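Local coordinates for CHAD domain protein (Streptomyces chartreusis, PDB 6RN5) that binds polyphosphate, probably through basic residues on the helices of its CHAD domain, and also binds copper ions, at residues Asp22-Tyr27 and Ser78-Asp83; Ala226-Leu231 and Glu292-Pro297; Ala173-Leu178 and Ala341-Val346; Ser65-Ser70 and Trp94-Leu99. All coordinates share one frame; numbering follows the deposited sequence.

Contact 1. Residues Asp22-Tyr27 and Ser78-Asp83; sequences DTLAGY and SLLDTD
L24 carries this contact from the helical side, meeting L79 and L80 on the bend that leads into helix 82-120. The first segment belongs to the opening turns of helix 21-42, and its bonds run in the usual pattern, G26 N to D22 O at 3.0 Å. Before L24, T23 turns to its own chain: its OG1 bonds to the backbone N of T20. At L24, CG stands anti to the backbone N (chi1 167°), which swings the isobutyl group across the gap. The two backbones stay apart, with 8.9 Å between L24 CA and L79 CA, so the gap is bridged by side chains alone. L24 CD2 does the touching: it lies 4.0 Å from L79 CB and 4.4 Å from L80 CD2, placing this methyl against both leucines. All three residues are buried, and the interaction is purely apolar. Further along, A25 packs on V217, and Y27 leans on R68 and T72 of helix 56-75, a helix that L24 also touches through T72. On the other segment, a short 3-10 turn at S78 and L79 gives way to loop, and D81 OD1 caps the new helix by accepting from W84 N. This is helix-to-connection packing of an all-helical CHAD domain: the leucine of one helix start covers the turn where two later helices, 56-75 and 82-120, are joined.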
loop_
_atom_site.group_PDB
_atom_site.type_symbol
_atom_site.label_atom_id
_atom_site.label_comp_id
_atom_site.label_asym_id
_atom_site.label_seq_id
_atom_site.Cartn_x
_atom_site.Cartn_y
_atom_site.Cartn_z
ATOM N N ASP A 22 -8.487 -47.967 17.631
ATOM C CA ASP A 22 -7.243 -48.654 17.288
ATOM C C ASP A 22 -6.518 -47.951 16.178
ATOM O O ASP A 22 -5.307 -47.993 16.135
ATOM C CB ASP A 22 -7.505 -50.113 16.943
ATOM C CG ASP A 22 -8.064 -50.886 18.135
ATOM O OD1 ASP A 22 -7.900 -50.433 19.301
ATOM O OD2 ASP A 22 -8.694 -51.937 17.902
ATOM N N THR A 23 -7.266 -47.321 15.272
ATOM C CA THR A 23 -6.685 -46.480 14.237
ATOM C C THR A 23 -5.982 -45.298 14.893
ATOM O O THR A 23 -4.865 -44.948 14.510
ATOM C CB THR A 23 -7.740 -45.941 13.250
ATOM O OG1 THR A 23 -8.596 -47.003 12.857
ATOM C CG2 THR A 23 -7.094 -45.343 11.962
ATOM N N LEU A 24 -6.654 -44.707 15.875
ATOM C CA LEU A 24 -6.129 -43.578 16.632
ATOM C C LEU A 24 -4.825 -43.966 17.331
ATOM O O LEU A 24 -3.896 -43.186 17.313
ATOM C CB LEU A 24 -7.138 -43.122 17.686
ATOM C CG LEU A 24 -6.690 -42.168 18.777
ATOM C CD1 LEU A 24 -6.203 -40.872 18.156
ATOM C CD2 LEU A 24 -7.864 -41.897 19.726
ATOM N N ALA A 25 -4.791 -45.138 17.978
ATOM C CA ALA A 25 -3.606 -45.629 18.660
ATOM C C ALA A 25 -2.467 -45.816 17.663
ATOM O O ALA A 25 -1.321 -45.485 17.974
ATOM C CB ALA A 25 -3.877 -46.937 19.360
ATOM N N GLY A 26 -2.783 -46.352 16.498
ATOM C CA GLY A 26 -1.757 -46.588 15.449
ATOM C C GLY A 26 -1.144 -45.254 15.043
ATOM O O GLY A 26 0.066 -45.149 14.885
ATOM N N TYR A 27 -1.969 -44.219 14.901
ATOM C CA TYR A 27 -1.476 -42.903 14.495
ATOM C C TYR A 27 -0.570 -42.296 15.564
ATOM O O TYR A 27 0.544 -41.825 15.227
ATOM C CB TYR A 27 -2.624 -41.964 14.155
ATOM C CG TYR A 27 -2.204 -40.610 13.650
ATOM C CD1 TYR A 27 -1.610 -40.451 12.384
ATOM C CD2 TYR A 27 -2.367 -39.470 14.455
ATOM C CE1 TYR A 27 -1.214 -39.173 11.940
ATOM C CE2 TYR A 27 -1.969 -38.206 14.024
ATOM C CZ TYR A 27 -1.400 -38.065 12.771
ATOM O OH TYR A 27 -1.050 -36.795 12.362
ATOM N N SER A 78 -11.503 -37.265 24.172
ATOM C CA SER A 78 -12.541 -38.083 24.826
ATOM C C SER A 78 -12.222 -39.564 24.761
ATOM O O SER A 78 -12.752 -40.310 25.541
ATOM C CB SER A 78 -13.924 -37.819 24.210
ATOM O OG SER A 78 -13.882 -37.959 22.812
ATOM N N LEU A 79 -11.375 -40.007 23.826
ATOM C CA LEU A 79 -11.010 -41.432 23.752
ATOM C C LEU A 79 -9.748 -41.815 24.540
ATOM O O LEU A 79 -9.332 -42.944 24.473
ATOM C CB LEU A 79 -10.874 -41.873 22.284
ATOM C CG LEU A 79 -12.202 -41.722 21.524
ATOM C CD1 LEU A 79 -12.045 -42.337 20.168
ATOM C CD2 LEU A 79 -13.353 -42.402 22.247
ATOM N N LEU A 80 -9.188 -40.892 25.324
ATOM C CA LEU A 80 -7.875 -41.061 25.949
ATOM C C LEU A 80 -7.985 -40.647 27.419
ATOM O O LEU A 80 -8.825 -39.879 27.765
ATOM C CB LEU A 80 -6.848 -40.178 25.222
ATOM C CG LEU A 80 -6.637 -40.447 23.723
ATOM C CD1 LEU A 80 -6.047 -39.274 22.933
ATOM C CD2 LEU A 80 -5.722 -41.627 23.542
ATOM N N ASP A 81 -7.126 -41.158 28.275
ATOM C CA ASP A 81 -7.058 -40.714 29.681
ATOM C C ASP A 81 -6.887 -39.210 29.812
ATOM O O ASP A 81 -5.917 -38.631 29.290
ATOM C CB ASP A 81 -5.900 -41.420 30.355
ATOM C CG ASP A 81 -5.769 -41.072 31.815
ATOM O OD1 ASP A 81 -5.378 -39.943 32.193
ATOM O OD2 ASP A 81 -6.014 -41.975 32.596
ATOM N N THR A 82 -7.813 -38.574 30.532
ATOM C CA THR A 82 -7.867 -37.140 30.568
ATOM C C THR A 82 -6.618 -36.516 31.199
ATOM O O THR A 82 -6.046 -35.581 30.608
ATOM C CB THR A 82 -9.149 -36.656 31.268
ATOM O OG1 THR A 82 -10.250 -36.979 30.440
ATOM C CG2 THR A 82 -9.177 -35.160 31.426
ATOM N N ASP A 83 -6.222 -37.011 32.379
ATOM C CA ASP A 83 -5.041 -36.506 33.099
ATOM C C ASP A 83 -3.816 -36.635 32.208
ATOM O O ASP A 83 -3.083 -35.670 32.014
ATOM C CB ASP A 83 -4.765 -37.279 34.395
ATOM C CG ASP A 83 -5.843 -37.098 35.440
ATOM O OD1 ASP A 83 -6.537 -36.067 35.436
ATOM O OD2 ASP A 83 -5.994 -38.013 36.270
#

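Contact 2. Residues Ala226-Leu231 and Glu292-Pro297; sequences ADLRPL and EAVSGP
L228 and V294 are brought together by their first torsions: L228 has CG anti to its carbonyl carbon (chi1 -60°), while V294, at chi1 155°, puts CG2 beside its own backbone N. L228 CB then rests 4.0 Å from V294 CG2, and L228 CD1 runs on to lie 4.0 Å from A293 O. The backbones come close here, with L228 CA 6.4 Å from V294 CA, and no hydrogen bond crosses. Geometrically, the start of helix 229-244 in the CHAD domain is laid against the last turn of helix 274-295. The incoming end is fastened by an Asx turn: R229 N donates to D227 OD1 at 3.1 Å, nearly straight at 167°, reaching the oxygen from above the carboxylate plane. R229 NE adds a salt bridge to the same D227 OD1 at 2.7 Å, although as a hydrogen bond it is weak. The outgoing end breaks at G296, whose phi is positive; a beta carbon there would be pressed against both the carbonyl O of S295 and P297 CD. Around the contact, helix 21-42 supplies T23 and L24 against L228, Y27 against A293 and A30 against P297.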
loop_
_atom_site.group_PDB
_atom_site.type_symbol
_atom_site.label_atom_id
_atom_site.label_comp_id
_atom_site.label_asym_id
_atom_site.label_seq_id
_atom_site.Cartn_x
_atom_site.Cartn_y
_atom_site.Cartn_z
ATOM N N ALA A 226 -15.019 -47.378 19.424
ATOM C CA ALA A 226 -15.636 -46.078 19.058
ATOM C C ALA A 226 -15.220 -45.589 17.665
ATOM O O ALA A 226 -14.083 -45.782 17.249
ATOM C CB ALA A 226 -15.336 -45.015 20.102
ATOM N N ASP A 227 -16.171 -44.986 16.954
ATOM C CA ASP A 227 -15.970 -44.487 15.595
ATOM C C ASP A 227 -15.227 -43.150 15.757
ATOM O O ASP A 227 -15.659 -42.318 16.531
ATOM C CB ASP A 227 -17.354 -44.308 14.932
ATOM C CG ASP A 227 -17.292 -43.849 13.452
ATOM O OD1 ASP A 227 -16.209 -43.622 12.812
ATOM O OD2 ASP A 227 -18.404 -43.703 12.911
ATOM N N LEU A 228 -14.089 -42.969 15.080
ATOM C CA LEU A 228 -13.369 -41.673 15.119
ATOM C C LEU A 228 -14.023 -40.556 14.312
ATOM O O LEU A 228 -13.747 -39.387 14.559
ATOM C CB LEU A 228 -11.967 -41.810 14.555
ATOM C CG LEU A 228 -10.995 -42.756 15.205
ATOM C CD1 LEU A 228 -9.613 -42.501 14.579
ATOM C CD2 LEU A 228 -11.001 -42.564 16.728
ATOM N N ARG A 229 -14.888 -40.877 13.371
ATOM C CA ARG A 229 -15.400 -39.840 12.478
ATOM C C ARG A 229 -16.191 -38.708 13.093
ATOM O O ARG A 229 -16.028 -37.588 12.692
ATOM C CB ARG A 229 -16.158 -40.448 11.324
ATOM C CG ARG A 229 -15.202 -41.214 10.405
ATOM C CD ARG A 229 -15.967 -42.121 9.455
ATOM N NE ARG A 229 -16.261 -43.396 10.105
ATOM C CZ ARG A 229 -17.239 -44.231 9.763
ATOM N NH1 ARG A 229 -17.397 -45.377 10.426
ATOM N NH2 ARG A 229 -18.069 -43.930 8.775
ATOM N N PRO A 230 -17.031 -38.989 14.082
ATOM C CA PRO A 230 -17.757 -37.906 14.727
ATOM C C PRO A 230 -16.821 -36.901 15.412
ATOM O O PRO A 230 -17.098 -35.698 15.424
ATOM C CB PRO A 230 -18.621 -38.639 15.770
ATOM C CG PRO A 230 -18.703 -40.032 15.263
ATOM C CD PRO A 230 -17.359 -40.288 14.647
ATOM N N LEU A 231 -15.713 -37.393 15.957
ATOM C CA LEU A 231 -14.701 -36.498 16.556
ATOM C C LEU A 231 -13.991 -35.612 15.545
ATOM O O LEU A 231 -13.800 -34.448 15.801
ATOM C CB LEU A 231 -13.682 -37.290 17.369
ATOM C CG LEU A 231 -14.352 -38.071 18.504
ATOM C CD1 LEU A 231 -13.366 -38.890 19.322
ATOM C CD2 LEU A 231 -15.122 -37.094 19.397
ATOM N N GLU A 292 -5.684 -36.783 9.101
ATOM C CA GLU A 292 -4.556 -37.746 9.160
ATOM C C GLU A 292 -4.844 -38.905 10.143
ATOM O O GLU A 292 -4.641 -40.067 9.821
ATOM C CB GLU A 292 -3.266 -37.051 9.599
ATOM C CG GLU A 292 -2.678 -36.087 8.580
ATOM C CD GLU A 292 -1.237 -35.746 8.876
ATOM O OE1 GLU A 292 -0.626 -36.322 9.816
ATOM O OE2 GLU A 292 -0.684 -34.901 8.143
ATOM N N ALA A 293 -5.279 -38.585 11.357
ATOM C CA ALA A 293 -5.514 -39.604 12.372
ATOM C C ALA A 293 -6.542 -40.671 11.960
ATOM O O ALA A 293 -6.425 -41.877 12.284
ATOM C CB ALA A 293 -5.952 -38.912 13.671
ATOM N N VAL A 294 -7.560 -40.182 11.254
ATOM C CA VAL A 294 -8.706 -40.941 10.779
ATOM C C VAL A 294 -8.301 -41.859 9.649
ATOM O O VAL A 294 -8.834 -42.934 9.526
ATOM C CB VAL A 294 -9.827 -39.972 10.329
ATOM C CG1 VAL A 294 -10.752 -40.588 9.325
ATOM C CG2 VAL A 294 -10.600 -39.516 11.570
ATOM N N SER A 295 -7.371 -41.410 8.833
ATOM C CA SER A 295 -6.745 -42.242 7.831
ATOM C C SER A 295 -5.800 -43.281 8.485
ATOM O O SER A 295 -5.616 -44.376 7.975
ATOM C CB SER A 295 -5.969 -41.329 6.890
ATOM O OG SER A 295 -5.230 -42.103 5.989
ATOM N N GLY A 296 -5.196 -42.902 9.614
ATOM C CA GLY A 296 -4.351 -43.780 10.434
ATOM C C GLY A 296 -2.857 -43.741 10.100
ATOM O O GLY A 296 -2.403 -42.898 9.299
ATOM N N PRO A 297 -2.072 -44.652 10.721
ATOM C CA PRO A 297 -0.668 -44.797 10.321
ATOM C C PRO A 297 -0.559 -45.400 8.894
ATOM O O PRO A 297 0.230 -44.925 8.066
ATOM C CB PRO A 297 -0.115 -45.762 11.367
ATOM C CG PRO A 297 -1.277 -46.595 11.766
ATOM C CD PRO A 297 -2.467 -45.660 11.730
#

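Contact 3. Residues Ala173-Leu178 and Ala341-Val346; sequences AKAGAL and AYALGV
A175 is the small bump of helix 170-198 that settles against A343 and L344 of helix 338-366. Its CB lies 3.8 Å from L344 CD2 and 4.0 Å from L344 CG, and on another side it meets A343 CB, also at 4.0 Å. A single methyl thus fits the hollow between an alanine and a branched leucine that are neighbours in sequence. Next to this, L344 is itself the larger projection. With CG anti to its carbonyl carbon (chi1 -67°), it reaches over to the first helix and divides its two methyls: CD2 goes to A175, while CD1 approaches L178 CD2 at 4.2 Å. A175 and L178, three residues apart on the same helical face, therefore form the shallow groove that receives the L344 fork. Small residues keep the backbones near, with 6.4 Å from A175 CA to L344 CA and 8.7 Å between the axes of the short segments, which cross steeply at -78°. No hydrogen bond spans the interface, so complementary shape is what joins the two helices. L344 also lies about 6 Å, side chain to side chain, from H348, a copper ligand on its own helix. Behind the contact, helix 305-331 offers A330 and A331 to L344, and I336 of the following loop meets L178 and A341. Helix 338-366 faces the second subunit as well: A343 packs on I261 and Y342 on H348 of that other chain.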
loop_
_atom_site.group_PDB
_atom_site.type_symbol
_atom_site.label_atom_id
_atom_site.label_comp_id
_atom_site.label_asym_id
_atom_site.label_seq_id
_atom_site.Cartn_x
_atom_site.Cartn_y
_atom_site.Cartn_z
ATOM N N ALA A 173 18.907 0.754 3.409
ATOM C CA ALA A 173 20.138 0.049 3.712
ATOM C C ALA A 173 20.323 0.014 5.198
ATOM O O ALA A 173 20.655 -1.029 5.758
ATOM C CB ALA A 173 21.334 0.710 3.063
ATOM N N LYS A 174 20.093 1.154 5.829
ATOM C CA LYS A 174 20.160 1.214 7.262
ATOM C C LYS A 174 19.107 0.379 7.929
ATOM O O LYS A 174 19.424 -0.242 8.936
ATOM C CB LYS A 174 20.077 2.635 7.774
ATOM C CG LYS A 174 21.451 3.295 7.760
ATOM C CD LYS A 174 21.345 4.778 8.029
ATOM C CE LYS A 174 22.705 5.397 8.291
ATOM N NZ LYS A 174 22.523 6.835 8.653
ATOM N N ALA A 175 17.872 0.375 7.400
ATOM C CA ALA A 175 16.798 -0.403 8.027
ATOM C C ALA A 175 17.153 -1.870 7.946
ATOM O O ALA A 175 16.908 -2.611 8.876
ATOM C CB ALA A 175 15.448 -0.160 7.360
ATOM N N GLY A 176 17.754 -2.254 6.818
ATOM C CA GLY A 176 18.124 -3.611 6.538
ATOM C C GLY A 176 19.162 -4.115 7.497
ATOM O O GLY A 176 19.069 -5.238 8.013
ATOM N N ALA A 177 20.149 -3.272 7.747
ATOM C CA ALA A 177 21.220 -3.613 8.640
ATOM C C ALA A 177 20.727 -3.648 10.119
ATOM O O ALA A 177 21.172 -4.483 10.938
ATOM C CB ALA A 177 22.338 -2.604 8.476
ATOM N N LEU A 178 19.837 -2.730 10.459
ATOM C CA LEU A 178 19.238 -2.718 11.799
ATOM C C LEU A 178 18.476 -4.029 12.091
ATOM O O LEU A 178 18.684 -4.668 13.096
ATOM C CB LEU A 178 18.322 -1.508 11.936
ATOM C CG LEU A 178 17.619 -1.352 13.277
ATOM C CD1 LEU A 178 18.636 -1.076 14.367
ATOM C CD2 LEU A 178 16.598 -0.227 13.185
ATOM N N ALA A 341 13.789 5.219 10.038
ATOM C CA ALA A 341 12.420 5.063 10.507
ATOM C C ALA A 341 11.421 5.175 9.352
ATOM O O ALA A 341 10.366 4.541 9.335
ATOM C CB ALA A 341 12.142 6.104 11.564
ATOM N N TYR A 342 11.752 5.995 8.379
ATOM C CA TYR A 342 10.858 6.202 7.245
ATOM C C TYR A 342 10.786 4.944 6.456
ATOM O O TYR A 342 9.715 4.521 6.097
ATOM C CB TYR A 342 11.396 7.370 6.424
ATOM C CG TYR A 342 10.735 7.700 5.086
ATOM C CD1 TYR A 342 11.034 6.958 3.921
ATOM C CD2 TYR A 342 9.914 8.810 4.971
ATOM C CE1 TYR A 342 10.477 7.305 2.700
ATOM C CE2 TYR A 342 9.362 9.177 3.758
ATOM C CZ TYR A 342 9.656 8.433 2.631
ATOM O OH TYR A 342 9.084 8.803 1.462
ATOM N N ALA A 343 11.924 4.293 6.226
ATOM C CA ALA A 343 11.909 3.042 5.530
ATOM C C ALA A 343 11.096 1.978 6.265
ATOM O O ALA A 343 10.406 1.179 5.647
ATOM C CB ALA A 343 13.327 2.527 5.323
ATOM N N LEU A 344 11.235 1.944 7.581
ATOM C CA LEU A 344 10.553 0.980 8.382
ATOM C C LEU A 344 9.063 1.214 8.363
ATOM O O LEU A 344 8.313 0.260 8.415
ATOM C CB LEU A 344 11.074 1.035 9.820
ATOM C CG LEU A 344 12.517 0.586 10.004
ATOM C CD1 LEU A 344 12.950 0.926 11.429
ATOM C CD2 LEU A 344 12.613 -0.901 9.768
ATOM N N GLY A 345 8.632 2.471 8.310
ATOM C CA GLY A 345 7.200 2.787 8.093
ATOM C C GLY A 345 6.595 2.171 6.826
ATOM O O GLY A 345 5.480 1.642 6.848
ATOM N N VAL A 346 7.357 2.236 5.732
ATOM C CA VAL A 346 6.951 1.689 4.464
ATOM C C VAL A 346 6.851 0.173 4.556
ATOM O O VAL A 346 5.897 -0.455 4.085
ATOM C CB VAL A 346 7.984 2.049 3.363
ATOM C CG1 VAL A 346 7.617 1.431 2.041
ATOM C CG2 VAL A 346 8.043 3.558 3.157
#

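Contact 4. Residues Ser65-Ser70 and Trp94-Leu99; sequences SARRIS and WVSGTL. With SO4 (sulfate ion), chain G; SO4 (sulfate ion), chain I.
Helix 56-75 presents an anion-binding basic face in this CHAD domain, and R67, whose aliphatic stem rests on S96 of helix 82-120, stands at the boundary between that face and the helix packing. R67 CG lies 4.1 Å from S96 CB, and A66 CB is 4.2 Å from the same S96 CB, so the serine's methylene is set against two adjacent residues. S96 OG turns back to its own helix, making weak bonds to the carbonyl oxygens of L92 and A93.

Beyond its stem, the R67 chain bends (chi3 -57°) and offers its guanidinium edge to two sulfates. NH1 of R67 donates to O1 of the chain G sulfate at 2.9 Å and also, at a longer 3.2 Å, to O2 of the chain I sulfate. NH2 of R67 binds O1 of the chain I sulfate at 2.8 Å, almost straight at 167°. R68, extended from CG to NE, grips the chain G sulfate with two nitrogens: NH1 to O1 at 2.9 Å and NH2 to O2 at 3.0 Å. A leucine in place of R67 would probably cost the chain I sulfate two of its hydrogen bonds and the chain G sulfate one, and undo the bridge between them. R67 NE is steadied by Y289 OH, and R60, R63, R64 and R288 contribute further bonds to the two anions. The sulfates probably came from the crystallisation liquor, yet two tetrahedral anions bridged by one arginine are consistent with a surface suited to successive phosphates of a polyphosphate chain.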
loop_
_atom_site.group_PDB
_atom_site.type_symbol
_atom_site.label_atom_id
_atom_site.label_comp_id
_atom_site.label_asym_id
_atom_site.label_seq_id
_atom_site.Cartn_x
_atom_site.Cartn_y
_atom_site.Cartn_z
ATOM N N SER A 65 6.050 -33.661 14.504
ATOM C CA SER A 65 5.452 -34.781 15.193
ATOM C C SER A 65 4.858 -34.358 16.536
ATOM O O SER A 65 3.786 -34.794 16.888
ATOM C CB SER A 65 6.453 -35.928 15.355
ATOM O OG SER A 65 7.616 -35.509 16.067
ATOM N N ALA A 66 5.569 -33.524 17.283
ATOM C CA ALA A 66 5.051 -32.979 18.526
ATOM C C ALA A 66 3.712 -32.312 18.318
ATOM O O ALA A 66 2.789 -32.520 19.089
ATOM C CB ALA A 66 6.021 -31.994 19.130
ATOM N N ARG A 67 3.629 -31.503 17.277
ATOM C CA ARG A 67 2.403 -30.784 16.970
ATOM C C ARG A 67 1.268 -31.745 16.618
ATOM O O ARG A 67 0.096 -31.500 16.914
ATOM C CB ARG A 67 2.600 -29.918 15.723
ATOM C CG ARG A 67 3.366 -28.654 15.918
ATOM C CD ARG A 67 3.063 -27.737 14.739
ATOM N NE ARG A 67 3.364 -28.292 13.411
ATOM C CZ ARG A 67 4.374 -27.863 12.645
ATOM N NH1 ARG A 67 4.571 -28.352 11.443
ATOM N NH2 ARG A 67 5.212 -26.922 13.089
ATOM N N ARG A 68 1.598 -32.799 15.880
ATOM C CA ARG A 68 0.554 -33.791 15.601
ATOM C C ARG A 68 0.048 -34.526 16.834
ATOM O O ARG A 68 -1.117 -34.883 16.894
ATOM C CB ARG A 68 0.986 -34.800 14.559
ATOM C CG ARG A 68 1.017 -34.213 13.191
ATOM C CD ARG A 68 1.886 -35.024 12.219
ATOM N NE ARG A 68 1.540 -34.632 10.876
ATOM C CZ ARG A 68 2.003 -33.561 10.255
ATOM N NH1 ARG A 68 2.864 -32.751 10.837
ATOM N NH2 ARG A 68 1.608 -33.301 9.017
ATOM N N ILE A 69 0.932 -34.823 17.770
ATOM C CA ILE A 69 0.531 -35.563 18.942
ATOM C C ILE A 69 -0.354 -34.642 19.798
ATOM O O ILE A 69 -1.431 -35.036 20.275
ATOM C CB ILE A 69 1.772 -36.027 19.696
ATOM C CG1 ILE A 69 2.514 -37.063 18.859
ATOM C CG2 ILE A 69 1.410 -36.613 21.025
ATOM C CD1 ILE A 69 3.872 -37.468 19.425
ATOM N N SER A 70 0.084 -33.396 19.926
ATOM C CA SER A 70 -0.599 -32.439 20.727
ATOM C C SER A 70 -2.007 -32.204 20.158
ATOM O O SER A 70 -3.003 -32.189 20.902
ATOM C CB SER A 70 0.246 -31.158 20.816
ATOM O OG SER A 70 -0.258 -30.345 21.831
ATOM N N TRP A 94 5.153 -26.608 24.793
ATOM C CA TRP A 94 6.434 -26.045 25.172
ATOM C C TRP A 94 7.539 -26.575 24.217
ATOM O O TRP A 94 8.362 -25.831 23.739
ATOM C CB TRP A 94 6.735 -26.313 26.643
ATOM C CG TRP A 94 8.137 -25.925 27.001
ATOM C CD1 TRP A 94 8.621 -24.658 27.159
ATOM C CD2 TRP A 94 9.249 -26.810 27.218
ATOM N NE1 TRP A 94 9.972 -24.700 27.425
ATOM C CE2 TRP A 94 10.377 -26.007 27.489
ATOM C CE3 TRP A 94 9.403 -28.197 27.195
ATOM C CZ2 TRP A 94 11.645 -26.556 27.745
ATOM C CZ3 TRP A 94 10.655 -28.740 27.451
ATOM C CH2 TRP A 94 11.754 -27.931 27.722
ATOM N N VAL A 95 7.522 -27.848 23.880
ATOM C CA VAL A 95 8.577 -28.368 23.027
ATOM C C VAL A 95 8.513 -27.761 21.626
ATOM O O VAL A 95 9.552 -27.357 21.053
ATOM C CB VAL A 95 8.506 -29.905 22.894
ATOM C CG1 VAL A 95 9.422 -30.391 21.767
ATOM C CG2 VAL A 95 8.845 -30.599 24.218
ATOM N N SER A 96 7.333 -27.813 21.000
ATOM C CA SER A 96 7.247 -27.417 19.591
ATOM C C SER A 96 7.503 -25.898 19.441
ATOM O O SER A 96 8.161 -25.480 18.488
ATOM C CB SER A 96 5.914 -27.825 18.976
ATOM O OG SER A 96 4.908 -27.125 19.637
ATOM N N GLY A 97 7.022 -25.113 20.394
ATOM C CA GLY A 97 7.279 -23.646 20.427
ATOM C C GLY A 97 8.755 -23.275 20.645
ATOM O O GLY A 97 9.300 -22.407 19.966
ATOM N N THR A 98 9.424 -23.979 21.561
ATOM C CA THR A 98 10.813 -23.729 21.831
ATOM C C THR A 98 11.635 -24.020 20.614
ATOM O O THR A 98 12.486 -23.208 20.207
ATOM C CB THR A 98 11.324 -24.603 22.949
ATOM O OG1 THR A 98 10.647 -24.241 24.151
ATOM C CG2 THR A 98 12.839 -24.426 23.090
ATOM N N LEU A 99 11.355 -25.159 20.007
ATOM C CA LEU A 99 12.012 -25.564 18.754
ATOM C C LEU A 99 11.649 -24.724 17.493
ATOM O O LEU A 99 12.384 -24.743 16.510
ATOM C CB LEU A 99 11.762 -27.040 18.496
ATOM C CG LEU A 99 12.353 -28.030 19.507
ATOM C CD1 LEU A 99 12.214 -29.421 18.957
ATOM C CD2 LEU A 99 13.810 -27.777 19.794
HETATM S S SO4 G . 2.564 -29.653 8.488
HETATM O O1 SO4 G . 3.366 -30.173 9.578
HETATM O O2 SO4 G . 2.332 -30.778 7.552
HETATM O O3 SO4 G . 3.256 -28.569 7.784
HETATM O O4 SO4 G . 1.326 -29.080 9.073
HETATM S S SO4 I . 7.457 -25.727 10.357
HETATM O O1 SO4 I . 7.552 -25.938 11.810
HETATM O O2 SO4 I . 6.848 -26.950 9.726
HETATM O O3 SO4 I . 8.788 -25.591 9.766
HETATM O O4 SO4 I . 6.615 -24.582 10.069
#

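Contacts 1, 2 and 4 form one connected region, while contact 3 stands apart. The centres of contacts 1 and 2 are about 10 Å apart; that of contact 4 lies about 18 Å from the centre of contact 1, with which it shares helix 82-120. E292 links all three: OE1 makes a probable hydrogen bond to Y27 OH, and OE2 a salt bridge to R68 NH2, itself a sulfate donor. Along the chain, contacts 1 and 4 interleave, whereas contact 2 is nested inside the loop closed by contact 3. The centres of contact 1 and contact 3 are about 50 Å apart, on opposite sides of the chain's centre. The sulfate-binding face and the copper-side subunit interface thus occupy separate parts of an all-helical molecule.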